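PDB 5K7F: transcriptional regulator, TetR family from Myxococcus xanthus, which regulates, as the isovaleryl coenzyme A-responsive DNA-binding protein AibR, the alternative de novo biosynthesis of isovaleryl coenzyme A. Local coordinates for the interface of chains A and B. Coordinates in Å, arbitrary orientation; residue numbers count along the deposited sequence, not the author numbering. Chains: chain A/B, Transcriptional regulator, TetR family.

Contact 1: the interface of chains A and B. Residues chain A 172, 174-175; chain B 117-118, 171-172.
In the two-fold dimer interface of the TetR-family C-terminal domain, the 3-10 turn 172-175 of chain A brings A:Trp172 and A:Lys175 against B:Leu171 at the end of helix 159-171, the coil residue B:Trp172, and B:Glu118, which follows helix 110-117. The indole of A:Trp172 is sandwiched. On one face it takes methyl CD1 of B:Leu171, which sits over the rim of the benzene ring, 3.5 Å from CZ2. The opposite face is covered from within its own chain by CG of A:Lys175, 3.4 Å above the ring plane and likewise displaced toward the rim. The pyrrole side of the same indole meets B:Trp172, whose ring is turned over relative to it: CD1 of A:Trp172 is 3.9 Å from CE3 of B:Trp172, the two side chains sliding past each other in opposite directions. Beyond the indole, A:Lys175 bends at chi2 (-62°) and again at chi4 (-34°), which carries its amine across to B:Glu118. There NZ forms a salt bridge and hydrogen bond of 2.7 Å to carboxylate oxygen OE2 of B:Glu118, approaching from above the carboxylate plane, 40° out of it. NZ also donates to the phenol OH of A:Tyr174 at 3.0 Å, a bond inside chain A that helps to fix the ammonium group. The backbone O of B:His117 lies 3.7 Å from CE of A:Lys175, adding a contact beside the bridge. The nearby carboxylate would probably favour the charged form of the lysine.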
# COMPACT_ATOMS: atom_id res chain seq x y z
N TRP A 172 -1.56 -1.71 3.68
CA TRP A 172 -2.21 -2.24 2.49
C TRP A 172 -3.50 -2.99 2.81
O TRP A 172 -4.26 -3.29 1.87
CB TRP A 172 -1.24 -3.12 1.68
CG TRP A 172 -1.51 -3.03 0.16
CD1 TRP A 172 -1.28 -1.96 -0.65
CD2 TRP A 172 -2.10 -4.04 -0.68
NE1 TRP A 172 -1.69 -2.23 -1.93
CE2 TRP A 172 -2.18 -3.50 -1.97
CE3 TRP A 172 -2.55 -5.34 -0.46
CZ2 TRP A 172 -2.70 -4.22 -3.05
CZ3 TRP A 172 -3.08 -6.06 -1.55
CH2 TRP A 172 -3.15 -5.49 -2.81
N TYR A 174 -6.27 -1.93 3.85
CA TYR A 174 -7.46 -1.25 3.36
C TYR A 174 -7.86 -1.67 1.95
O TYR A 174 -9.05 -1.61 1.61
CB TYR A 174 -7.27 0.26 3.44
CG TYR A 174 -6.65 0.93 2.25
CD1 TYR A 174 -7.44 1.42 1.22
CD2 TYR A 174 -5.28 1.14 2.20
CE1 TYR A 174 -6.89 2.07 0.16
CE2 TYR A 174 -4.72 1.79 1.13
CZ TYR A 174 -5.53 2.26 0.11
OH TYR A 174 -4.99 2.92 -0.97
N LYS A 175 -6.91 -2.16 1.14
CA LYS A 175 -7.20 -2.60 -0.23
C LYS A 175 -8.05 -3.86 -0.29
O LYS A 175 -8.71 -4.09 -1.31
CB LYS A 175 -5.89 -2.88 -1.01
CG LYS A 175 -5.10 -1.64 -1.44
CD LYS A 175 -5.91 -0.78 -2.39
CE LYS A 175 -5.04 0.13 -3.25
NZ LYS A 175 -3.82 0.59 -2.52
N HIS B 117 -2.18 -1.98 -9.57
CA HIS B 117 -2.58 -2.33 -8.22
C HIS B 117 -3.09 -1.14 -7.42
O HIS B 117 -3.58 -1.34 -6.31
CB HIS B 117 -1.42 -3.06 -7.49
CG HIS B 117 -0.14 -2.29 -7.34
ND1 HIS B 117 0.06 -1.35 -6.36
CD2 HIS B 117 1.05 -2.42 -7.98
CE1 HIS B 117 1.30 -0.88 -6.43
NE2 HIS B 117 1.92 -1.52 -7.40
N GLU B 118 -3.05 0.08 -7.96
CA GLU B 118 -3.60 1.23 -7.23
C GLU B 118 -4.90 1.71 -7.87
O GLU B 118 -5.81 2.13 -7.17
CB GLU B 118 -2.61 2.39 -7.17
CG GLU B 118 -1.40 2.14 -6.28
CD GLU B 118 -1.75 2.16 -4.78
OE1 GLU B 118 -2.10 3.25 -4.26
OE2 GLU B 118 -1.70 1.10 -4.13
N LEU B 171 4.03 -4.32 -2.54
CA LEU B 171 3.36 -3.27 -3.30
C LEU B 171 3.47 -1.90 -2.65
O LEU B 171 3.20 -0.89 -3.33
CB LEU B 171 1.89 -3.64 -3.49
CG LEU B 171 1.80 -4.92 -4.34
CD1 LEU B 171 0.33 -5.24 -4.60
CD2 LEU B 171 2.58 -4.91 -5.69
N TRP B 172 3.85 -1.84 -1.37
CA TRP B 172 4.12 -0.57 -0.70
C TRP B 172 5.49 0.03 -1.08
O TRP B 172 5.71 1.23 -0.85
CB TRP B 172 4.05 -0.79 0.81
CG TRP B 172 3.64 0.44 1.57
CD1 TRP B 172 4.43 1.24 2.35
CD2 TRP B 172 2.35 1.02 1.59
NE1 TRP B 172 3.70 2.29 2.85
CE2 TRP B 172 2.42 2.19 2.39
CE3 TRP B 172 1.15 0.70 0.98
CZ2 TRP B 172 1.32 3.00 2.61
CZ3 TRP B 172 0.05 1.50 1.21
CH2 TRP B 172 0.15 2.64 2.02

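Contact 2: the interface of chains A and B. Residues chain A 194, 198-199; chain B 155.
Both A:Pro198 and A:Pro199 have polyproline-like backbones, and the chain past helix 185-196 of this TetR-family C-terminal domain thereby presents two successive pyrrolidine rings to B:Arg155. B:Arg155 lies in the loop between helices 125-150 and 159-171 of the other subunit and reaches across as a long arm. Its CG is anti to the backbone N (chi1 -173°), and the chain stays extended as far as NE, a shape that places the guanidinium beside the prolines. A turn at the last torsion (chi4 88°) sets the guanidinium plane steeply against this chain. One face of that group rests on A:Pro198, whose CB lies 3.6 Å above the plane, toward the rim, and 3.7 Å from NE of B:Arg155. The aliphatic part joins in, with CD of B:Arg155 3.8 Å from CB of A:Pro198. Farther along, NH2 of B:Arg155 reaches CD of A:Pro199 at 3.8 Å, the two side chains crossing at about a right angle. Carbonyl O of A:Gly194, in the last turns of helix 185-196, is 3.9 Å from NE of B:Arg155, too far for a hydrogen bond and at most a weak electrostatic neighbour. Shortening B:Arg155 to an alanine would probably leave A:Pro198 without the guanidinium face and A:Pro199 without its contact to NH2, opening a gap beside the prolines.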
# COMPACT_ATOMS: atom_id res chain seq x y z
N GLY A 194 1.95 -13.28 14.10
CA GLY A 194 2.56 -14.60 14.17
C GLY A 194 3.60 -14.83 13.09
O GLY A 194 4.57 -15.56 13.32
N PRO A 198 7.07 -14.29 15.58
CA PRO A 198 6.81 -15.54 16.29
C PRO A 198 7.73 -15.67 17.49
O PRO A 198 8.73 -14.94 17.59
CB PRO A 198 7.13 -16.60 15.24
CG PRO A 198 8.25 -15.99 14.49
CD PRO A 198 7.90 -14.51 14.40
N PRO A 199 7.46 -16.59 18.40
CA PRO A 199 8.49 -16.96 19.39
C PRO A 199 9.79 -17.34 18.69
O PRO A 199 9.80 -18.11 17.71
CB PRO A 199 7.86 -18.15 20.12
CG PRO A 199 6.37 -17.90 19.99
CD PRO A 199 6.16 -17.24 18.67
N ARG B 155 6.23 -21.73 8.88
CA ARG B 155 5.38 -21.69 10.06
C ARG B 155 3.93 -21.62 9.61
O ARG B 155 3.61 -20.88 8.66
CB ARG B 155 5.73 -20.50 10.96
CG ARG B 155 5.03 -20.48 12.29
CD ARG B 155 5.49 -19.30 13.14
NE ARG B 155 4.73 -19.26 14.39
CZ ARG B 155 5.08 -19.90 15.50
NH1 ARG B 155 6.19 -20.63 15.55
NH2 ARG B 155 4.30 -19.83 16.57

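Contact 1 and contact 2 lie about 24 Å apart, measured between the centres of their C-alpha atoms, and share no residue. Helix 159-171 relates them along the chain: in chain B, the loop that supplies contact 2 precedes it, while contact 1 uses its final residue and the one that follows. Contact 1 combines an aromatic cluster with a salt bridge, whereas contact 2 packs an arginine side chain against two prolines of the segment after helix 185-196. Two-fold symmetry repeats both, though the Trp172 rings differ in their turn; the subunits are thus joined at well-separated points, consistent with the dimer through which TetR-family regulators usually bind DNA.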